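Side-chain contacts in epimerase family protein SDR39U1 (Homo sapiens, PDB 4B4O), which is a putative NADP-dependent oxidoreductase of the short-chain dehydrogenase/reductase family, seen here with NADPH bound: residues His170-Leu173 with Pro174-Gly178; Phe281-Leu284 with Gly285-Leu288; Thr85-Leu88 with Leu89-Ile93. The protein carries 3 engineered substitutions. All blocks are in the same frame, centred on the assembly; numbering follows the deposited sequence.

Contact 1: His170-Leu173 with Pro174-Gly178; sequences HMLL and PFRLG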
ATOM      1  N   HIS A 170      -0.585  -2.782  15.013  1.00 18.06           N
ATOM      2  CA  HIS A 170      -1.766  -2.746  15.871  1.00 18.44           C
ATOM      3  C   HIS A 170      -2.275  -4.093  16.326  1.00 17.70           C
ATOM      4  O   HIS A 170      -2.896  -4.198  17.400  1.00 18.29           O
ATOM      5  CB  HIS A 170      -2.906  -2.024  15.159  1.00 18.45           C
ATOM      6  CG  HIS A 170      -2.634  -0.561  14.907  1.00 19.53           C
ATOM      7  ND1 HIS A 170      -2.460   0.345  15.932  1.00 21.09           N
ATOM      8  CD2 HIS A 170      -2.523   0.154  13.709  1.00 19.39           C
ATOM      9  CE1 HIS A 170      -2.225   1.567  15.410  1.00 21.94           C
ATOM     10  NE2 HIS A 170      -2.260   1.452  14.037  1.00 20.84           N
HETATM   11  N   MSE A 171      -2.043  -5.132  15.525  1.00 16.56           N
HETATM   12  CA  MSE A 171      -2.674  -6.435  15.759  1.00 15.88           C
HETATM   13  C   MSE A 171      -1.814  -7.419  16.512  1.00 15.92           C
HETATM   14  O   MSE A 171      -2.324  -8.343  17.141  1.00 15.78           O
HETATM   15  CB  MSE A 171      -3.009  -7.069  14.413  1.00 14.83           C
HETATM   16  CG  MSE A 171      -4.297  -6.506  13.801  1.00 14.80           C
HETATM   17 SE   MSE A 171      -4.764  -7.481  12.138  0.75 13.67          SE
HETATM   18  CE  MSE A 171      -3.260  -6.760  11.073  1.00 13.49           C
ATOM     19  N   LEU A 172      -0.503  -7.233  16.484  1.00 16.26           N
ATOM     20  CA  LEU A 172       0.418  -8.298  16.844  1.00 16.25           C
ATOM     21  C   LEU A 172       0.405  -8.584  18.332  1.00 17.03           C
ATOM     22  O   LEU A 172       0.337  -9.749  18.731  1.00 16.79           O
ATOM     23  CB  LEU A 172       1.821  -7.931  16.380  1.00 16.67           C
ATOM     24  CG  LEU A 172       2.956  -8.957  16.320  1.00 16.78           C
ATOM     25  CD1 LEU A 172       2.509 -10.207  15.581  1.00 15.77           C
ATOM     26  CD2 LEU A 172       4.176  -8.290  15.650  1.00 17.34           C
ATOM     27  N   LEU A 173       0.433  -7.541  19.162  1.00 18.10           N
ATOM     28  CA  LEU A 173       0.430  -7.750  20.615  1.00 19.03           C
ATOM     29  C   LEU A 173      -0.894  -8.365  21.107  1.00 18.67           C
ATOM     30  O   LEU A 173      -0.867  -9.337  21.847  1.00 18.74           O
ATOM     31  CB  LEU A 173       0.776  -6.480  21.379  1.00 20.50           C
ATOM     32  CG  LEU A 173       0.884  -6.614  22.907  1.00 21.73           C
ATOM     33  CD1 LEU A 173       1.828  -7.717  23.415  1.00 21.87           C
ATOM     34  CD2 LEU A 173       1.275  -5.272  23.494  1.00 23.37           C
ATOM     35  N   PRO A 174      -2.047  -7.833  20.668  1.00 18.39           N
ATOM     36  CA  PRO A 174      -3.291  -8.453  21.096  1.00 18.22           C
ATOM     37  C   PRO A 174      -3.412  -9.913  20.673  1.00 17.21           C
ATOM     38  O   PRO A 174      -3.793 -10.757  21.481  1.00 17.39           O
ATOM     39  CB  PRO A 174      -4.363  -7.594  20.408  1.00 18.17           C
ATOM     40  CG  PRO A 174      -3.729  -6.261  20.267  1.00 18.89           C
ATOM     41  CD  PRO A 174      -2.286  -6.545  19.987  1.00 18.62           C
ATOM     42  N   PHE A 175      -3.096 -10.208  19.424  1.00 16.30           N
ATOM     43  CA  PHE A 175      -3.132 -11.585  18.968  1.00 15.56           C
ATOM     44  C   PHE A 175      -2.207 -12.471  19.799  1.00 15.94           C
ATOM     45  O   PHE A 175      -2.609 -13.565  20.224  1.00 15.89           O
ATOM     46  CB  PHE A 175      -2.779 -11.699  17.481  1.00 14.76           C
ATOM     47  CG  PHE A 175      -3.962 -11.648  16.578  1.00 14.25           C
ATOM     48  CD1 PHE A 175      -4.561 -10.440  16.245  1.00 14.42           C
ATOM     49  CD2 PHE A 175      -4.504 -12.827  16.058  1.00 13.79           C
ATOM     50  CE1 PHE A 175      -5.673 -10.399  15.410  1.00 14.13           C
ATOM     51  CE2 PHE A 175      -5.620 -12.789  15.216  1.00 13.53           C
ATOM     52  CZ  PHE A 175      -6.207 -11.573  14.907  1.00 13.70           C
ATOM     53  N   ARG A 176      -0.994 -11.992  20.056  1.00 16.48           N
ATOM     54  CA  ARG A 176      -0.058 -12.721  20.897  1.00 17.10           C
ATOM     55  C   ARG A 176      -0.574 -12.992  22.295  1.00 17.80           C
ATOM     56  O   ARG A 176      -0.140 -13.939  22.931  1.00 18.15           O
ATOM     57  CB  ARG A 176       1.272 -11.985  20.977  1.00 17.87           C
ATOM     58  CG  ARG A 176       2.121 -12.185  19.740  1.00 17.42           C
ATOM     59  CD  ARG A 176       3.403 -11.372  19.799  1.00 18.36           C
ATOM     60  NE  ARG A 176       4.326 -11.915  20.788  1.00 19.45           N
ATOM     61  CZ  ARG A 176       5.419 -11.285  21.233  1.00 20.71           C
ATOM     62  NH1 ARG A 176       5.715 -10.068  20.775  1.00 21.02           N
ATOM     63  NH2 ARG A 176       6.219 -11.853  22.148  1.00 21.84           N
ATOM     64  N   LEU A 177      -1.490 -12.162  22.773  1.00 18.12           N
ATOM     65  CA  LEU A 177      -2.035 -12.303  24.109  1.00 18.94           C
ATOM     66  C   LEU A 177      -3.345 -13.068  24.146  1.00 18.51           C
ATOM     67  O   LEU A 177      -3.989 -13.167  25.191  1.00 19.21           O
ATOM     68  CB  LEU A 177      -2.208 -10.913  24.747  1.00 19.98           C
ATOM     69  CG  LEU A 177      -0.923 -10.207  25.224  1.00 21.02           C
ATOM     70  CD1 LEU A 177      -1.245  -8.774  25.588  1.00 22.05           C
ATOM     71  CD2 LEU A 177      -0.268 -10.907  26.402  1.00 21.92           C
ATOM     72  N   GLY A 178      -3.758 -13.591  23.003  1.00 17.51           N
ATOM     73  CA  GLY A 178      -5.010 -14.346  22.910  1.00 17.23           C
ATOM     74  C   GLY A 178      -6.288 -13.503  22.809  1.00 17.45           C
ATOM     75  O   GLY A 178      -7.392 -14.027  23.046  1.00 17.64           O
TER
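M171 reaches out beside F175 through the selenomethionine's torsions: CG stands anti to its own carbonyl carbon (chi1 -80°), the extended chi2 (-175°) carries SE out obliquely to the ring, and the bend at chi3 only turns the terminal CE. The Met-aromatic contact is a distant one, with SE 5.5 Å from the ring centroid. Nearer in, the one-turn spacing on the helix leaves CB of M171 4.1 Å from CD1 of F175. The carbonyl O of M171 sits at the ring edge, near its plane, while accepting the F175 amide in a nearly straight bond. Two residues further along, L173 and L177, themselves one turn apart, lie side by side and point the same way, their CD1 atoms 3.9 Å apart; the backbone bond from L177 N to L173 O is weak. P174 has no N-H to give, so the helix kinks there, and its CD lies 3.5 Å from H170 O. G178 ends the helix with a positive phi in a Schellman motif. M171, L172 and F175 face helix 225-236, packing on F228, F232 and L236, and R176 O accepts from R238 NE just after it. Helix 166-176 is thereby held against 225-236 while making the crossover between parallel strands 151-161 and 192-194.

Contact 2: Phe281-Leu284 with Gly285-Leu288; sequences FPEL and GAAL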
ATOM      1  N   PHE A 281       5.869 -15.075  -0.853  1.00 17.59           N
ATOM      2  CA  PHE A 281       4.894 -15.502   0.156  1.00 17.14           C
ATOM      3  C   PHE A 281       3.465 -15.428  -0.412  1.00 15.69           C
ATOM      4  O   PHE A 281       2.639 -14.648   0.045  1.00 14.77           O
ATOM      5  CB  PHE A 281       5.031 -14.627   1.420  1.00 17.26           C
ATOM      6  CG  PHE A 281       6.398 -14.645   2.031  1.00 19.03           C
ATOM      7  CD1 PHE A 281       6.813 -15.719   2.803  1.00 20.48           C
ATOM      8  CD2 PHE A 281       7.273 -13.587   1.842  1.00 19.60           C
ATOM      9  CE1 PHE A 281       8.093 -15.746   3.356  1.00 22.49           C
ATOM     10  CE2 PHE A 281       8.540 -13.605   2.390  1.00 21.60           C
ATOM     11  CZ  PHE A 281       8.952 -14.685   3.142  1.00 23.04           C
ATOM     12  N   PRO A 282       3.175 -16.241  -1.423  1.00 15.75           N
ATOM     13  CA  PRO A 282       1.833 -16.221  -2.019  1.00 14.79           C
ATOM     14  C   PRO A 282       0.709 -16.820  -1.147  1.00 14.77           C
ATOM     15  O   PRO A 282      -0.446 -16.478  -1.334  1.00 14.05           O
ATOM     16  CB  PRO A 282       2.008 -17.098  -3.274  1.00 15.39           C
ATOM     17  CG  PRO A 282       3.084 -18.040  -2.911  1.00 16.79           C
ATOM     18  CD  PRO A 282       4.042 -17.229  -2.079  1.00 16.96           C
ATOM     19  N   GLU A 283       1.072 -17.711  -0.238  1.00 15.84           N
ATOM     20  CA  GLU A 283       0.099 -18.406   0.601  0.50 16.25           C
ATOM     21  C   GLU A 283       0.118 -17.748   1.984  1.00 16.05           C
ATOM     22  O   GLU A 283       1.177 -17.425   2.522  1.00 16.50           O
ATOM     23  CB  GLU A 283       0.389 -19.920   0.659  0.50 18.01           C
ATOM     24  CG  GLU A 283      -0.769 -20.787   1.194  0.50 18.84           C
ATOM     25  CD  GLU A 283      -0.741 -21.002   2.714  0.50 19.68           C
ATOM     26  OE1 GLU A 283       0.283 -21.536   3.233  0.50 21.05           O
ATOM     27  OE2 GLU A 283      -1.739 -20.636   3.389  0.50 19.19           O
ATOM     28  N   LEU A 284      -1.063 -17.529   2.559  1.00 15.57           N
ATOM     29  CA  LEU A 284      -1.180 -16.738   3.790  1.00 15.27           C
ATOM     30  C   LEU A 284      -0.446 -17.335   4.975  1.00 16.64           C
ATOM     31  O   LEU A 284       0.166 -16.621   5.768  1.00 16.74           O
ATOM     32  CB  LEU A 284      -2.660 -16.518   4.151  1.00 14.78           C
ATOM     33  CG  LEU A 284      -2.969 -15.574   5.321  1.00 14.40           C
ATOM     34  CD1 LEU A 284      -2.357 -14.181   5.164  1.00 13.55           C
ATOM     35  CD2 LEU A 284      -4.488 -15.518   5.410  1.00 14.16           C
ATOM     36  N   GLY A 285      -0.550 -18.645   5.126  1.00 18.01           N
ATOM     37  CA  GLY A 285       0.159 -19.358   6.177  1.00 19.78           C
ATOM     38  C   GLY A 285       1.643 -19.086   6.138  1.00 20.36           C
ATOM     39  O   GLY A 285       2.244 -18.804   7.149  1.00 21.20           O
ATOM     40  N   ALA A 286       2.249 -19.206   4.967  1.00 20.21           N
ATOM     41  CA  ALA A 286       3.689 -18.987   4.846  1.00 21.07           C
ATOM     42  C   ALA A 286       4.044 -17.551   5.217  1.00 20.22           C
ATOM     43  O   ALA A 286       5.071 -17.323   5.841  1.00 21.49           O
ATOM     44  CB  ALA A 286       4.168 -19.319   3.443  1.00 21.03           C
ATOM     45  N   ALA A 287       3.193 -16.602   4.821  1.00 18.39           N
ATOM     46  CA  ALA A 287       3.416 -15.197   5.109  1.00 17.75           C
ATOM     47  C   ALA A 287       3.387 -14.928   6.609  1.00 18.48           C
ATOM     48  O   ALA A 287       4.302 -14.297   7.147  1.00 19.42           O
ATOM     49  CB  ALA A 287       2.402 -14.335   4.386  1.00 15.99           C
ATOM     50  N   LEU A 288       2.352 -15.413   7.289  1.00 18.30           N
ATOM     51  CA  LEU A 288       2.199 -15.159   8.728  1.00 19.01           C
ATOM     52  C   LEU A 288       3.234 -15.905   9.559  1.00 21.23           C
ATOM     53  O   LEU A 288       3.667 -15.426  10.594  1.00 22.23           O
ATOM     54  CB  LEU A 288       0.770 -15.455   9.189  1.00 18.40           C
ATOM     55  CG  LEU A 288      -0.281 -14.526   8.535  1.00 16.55           C
ATOM     56  CD1 LEU A 288      -1.677 -14.822   9.075  1.00 16.34           C
ATOM     57  CD2 LEU A 288       0.017 -13.057   8.726  1.00 16.03           C
TER
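L284 and L288, one turn apart on helix 284-293, form the close-packed side of this contact. Their side chains cross obliquely, and CD1 of L284 lies 4.0 Å from CG of L288. L284 has CG anti to its backbone N (chi1 -173°), whereas L288 has it anti to the carbonyl carbon (chi1 -64°), and the two branched ends converge as a result. Both leucines touch L161 of strand 151-161; L284 also packs on W192, and L288 on F228 and F232 of helix 225-236. Cutting L284 back to an alanine is likely to take away the branch that meets L288 and open a gap beside L161 and W192. On another flank, CB of F281 meets CB of A287 at 4.0 Å, and CD1 of F281 passes 3.9 Å from A286 O. The backbone N of F281 bonds D197 OD2, and its ring meets that of H194.

The solvent side belongs to E283, an exposed residue modelled in two conformers. In the one described, OE2 accepts the amide of G285 at 2.9 Å, from above the carboxylate plane, while the backbone O of E283 takes the amide of A287 at 3.2 Å, with the donor in the carbonyl plane. E283 is thus the N-cap of the helix. Its negative charge, close to the positive end of the helix dipole, would probably be stabilised there, although the second conformer suggests that this carboxylate is not rigidly held.

Contact 3: Thr85-Leu88 with Leu89-Ile93; sequences TTQL and LAKAI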
ATOM      1  N   THR A  85       1.605  15.764  -2.688  1.00 24.70           N
ATOM      2  CA  THR A  85       2.919  15.126  -2.874  1.00 23.97           C
ATOM      3  C   THR A  85       3.020  14.448  -4.240  1.00 23.20           C
ATOM      4  O   THR A  85       4.010  14.611  -4.943  1.00 23.71           O
ATOM      5  CB  THR A  85       3.265  14.098  -1.778  1.00 22.82           C
ATOM      6  OG1 THR A  85       2.311  13.032  -1.794  1.00 21.45           O
ATOM      7  CG2 THR A  85       3.325  14.773  -0.417  1.00 23.91           C
ATOM      8  N   THR A  86       1.974  13.739  -4.637  1.00 22.26           N
ATOM      9  CA  THR A  86       1.977  13.085  -5.939  1.00 21.77           C
ATOM     10  C   THR A  86       2.091  14.106  -7.081  1.00 23.36           C
ATOM     11  O   THR A  86       2.856  13.923  -8.023  1.00 23.66           O
ATOM     12  CB  THR A  86       0.729  12.187  -6.116  1.00 20.70           C
ATOM     13  OG1 THR A  86       0.711  11.200  -5.081  1.00 19.43           O
ATOM     14  CG2 THR A  86       0.716  11.483  -7.492  1.00 20.42           C
ATOM     15  N   GLN A  87       1.333  15.180  -6.990  1.00 24.60           N
ATOM     16  CA  GLN A  87       1.296  16.190  -8.057  1.00 26.39           C
ATOM     17  C   GLN A  87       2.629  16.891  -8.155  1.00 27.55           C
ATOM     18  O   GLN A  87       3.109  17.198  -9.239  1.00 28.66           O
ATOM     19  CB  GLN A  87       0.156  17.176  -7.786  1.00 27.64           C
ATOM     20  CG  GLN A  87       0.020  18.297  -8.800  1.00 29.81           C
ATOM     21  CD  GLN A  87      -1.403  18.417  -9.373  1.00 30.43           C
ATOM     22  OE1 GLN A  87      -2.031  19.505  -9.361  1.00 32.25           O
ATOM     23  NE2 GLN A  87      -1.914  17.296  -9.894  1.00 29.10           N
ATOM     24  N   LEU A  88       3.252  17.101  -7.003  1.00 27.44           N
ATOM     25  CA  LEU A  88       4.520  17.813  -6.923  1.00 28.70           C
ATOM     26  C   LEU A  88       5.615  17.012  -7.611  1.00 28.18           C
ATOM     27  O   LEU A  88       6.464  17.564  -8.307  1.00 29.62           O
ATOM     28  CB  LEU A  88       4.888  18.051  -5.456  1.00 28.68           C
ATOM     29  CG  LEU A  88       5.544  19.379  -5.041  1.00 30.76           C
ATOM     30  CD1 LEU A  88       5.152  20.593  -5.868  1.00 32.81           C
ATOM     31  CD2 LEU A  88       5.206  19.613  -3.558  1.00 30.82           C
ATOM     32  N   LEU A  89       5.592  15.704  -7.397  1.00 26.32           N
ATOM     33  CA  LEU A  89       6.513  14.797  -8.066  1.00 25.86           C
ATOM     34  C   LEU A  89       6.236  14.725  -9.560  1.00 26.53           C
ATOM     35  O   LEU A  89       7.162  14.772 -10.378  1.00 27.58           O
ATOM     36  CB  LEU A  89       6.434  13.391  -7.445  1.00 23.88           C
ATOM     37  CG  LEU A  89       7.408  13.132  -6.290  1.00 23.57           C
ATOM     38  CD1 LEU A  89       7.128  11.838  -5.523  1.00 21.83           C
ATOM     39  CD2 LEU A  89       8.825  13.150  -6.842  1.00 24.56           C
ATOM     40  N   ALA A  90       4.961  14.607  -9.916  1.00 26.14           N
ATOM     41  CA  ALA A  90       4.540  14.566 -11.320  1.00 27.00           C
ATOM     42  C   ALA A  90       5.014  15.786 -12.118  1.00 29.39           C
ATOM     43  O   ALA A  90       5.625  15.647 -13.165  1.00 30.43           O
ATOM     44  CB  ALA A  90       3.028  14.440 -11.397  1.00 26.49           C
ATOM     45  N   LYS A  91       4.749  16.970 -11.591  1.00 30.44           N
ATOM     46  CA  LYS A  91       5.187  18.204 -12.227  1.00 32.92           C
ATOM     47  C   LYS A  91       6.708  18.301 -12.311  1.00 33.73           C
ATOM     48  O   LYS A  91       7.249  18.806 -13.290  1.00 35.69           O
ATOM     49  CB  LYS A  91       4.594  19.426 -11.522  1.00 33.98           C
ATOM     50  CG  LYS A  91       3.086  19.535 -11.710  1.00 33.96           C
ATOM     51  CD  LYS A  91       2.513  20.809 -11.092  1.00 35.46           C
ATOM     52  CE  LYS A  91       0.987  20.941 -11.295  1.00 35.73           C
ATOM     53  NZ  LYS A  91       0.596  22.377 -11.502  1.00 38.42           N
ATOM     54  N   ALA A  92       7.399  17.799 -11.292  1.00 32.42           N
ATOM     55  CA  ALA A  92       8.865  17.820 -11.271  1.00 33.21           C
ATOM     56  C   ALA A  92       9.436  16.922 -12.354  1.00 33.30           C
ATOM     57  O   ALA A  92      10.403  17.294 -13.025  1.00 35.12           O
ATOM     58  CB  ALA A  92       9.387  17.417  -9.904  1.00 31.89           C
ATOM     59  N   ILE A  93       8.819  15.758 -12.539  1.00 31.57           N
ATOM     60  CA  ILE A  93       9.202  14.851 -13.615  1.00 31.80           C
ATOM     61  C   ILE A  93       8.974  15.472 -14.995  1.00 33.99           C
ATOM     62  O   ILE A  93       9.847  15.444 -15.843  1.00 35.61           O
ATOM     63  CB  ILE A  93       8.422  13.538 -13.555  1.00 29.72           C
ATOM     64  CG1 ILE A  93       8.835  12.715 -12.321  1.00 27.84           C
ATOM     65  CG2 ILE A  93       8.675  12.776 -14.848  1.00 30.50           C
ATOM     66  CD1 ILE A  93       7.961  11.510 -12.069  1.00 25.84           C
TER
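The side-chain amide of Q87 has the CE methylene of K91 over one of its faces, 4.0 Å from CD and displaced toward the CG-OE1 side, where CE stands 3.9 Å from OE1. CG of Q87 is slightly nearer to CE, at 3.8 Å, making this a contact of the lysine's aliphatic chain along the outer side of helix 72-95. In Q87, chi1 (179°) points CG away from the helix axis, and the bend at chi2 turns the amide so that one face meets K91 CE. Beneath them K91 N gives Q87 O an almost straight backbone bond of 2.9 Å, part of a regular run: L89 N to T85 O, A90 N to T86 O and A92 N to L88 O.

The inner side is buried. L89 packs between W41 and L44 of helix 41-47 and W103 of strand 102-108. Both threonine OG1 atoms are bonded, to N57 ND2 and to the backbone carbonyls of the preceding turn, S81 O for T85 and R82 O for T86. T85 also touches A59, an NADP-binding residue. This is a helix laid against the parallel sheet of a Rossmann-type domain, with T85 at the border of the cofactor pocket.

How the contacts relate
Contacts 1 and 2 are neighbours, with centres 18 Å apart and nearest atoms about 7 Å apart. They do not touch but share a backing: M171 of contact 1 and L288 of contact 2 both pack on F228 of helix 225-236, and L172 and L288 both reach F232. Contact 3 lies on the opposite side of the chain's centre, its centre 39 Å from that of contact 1 and 35 Å from that of contact 2. The bound NADPH lies nearest to contact 3, where the T85 side chain is about 4 Å away. The side chain of M171 is about 9 Å from the bound NADPH. The side chain of L288 is about 12 Å from the bound NADPH.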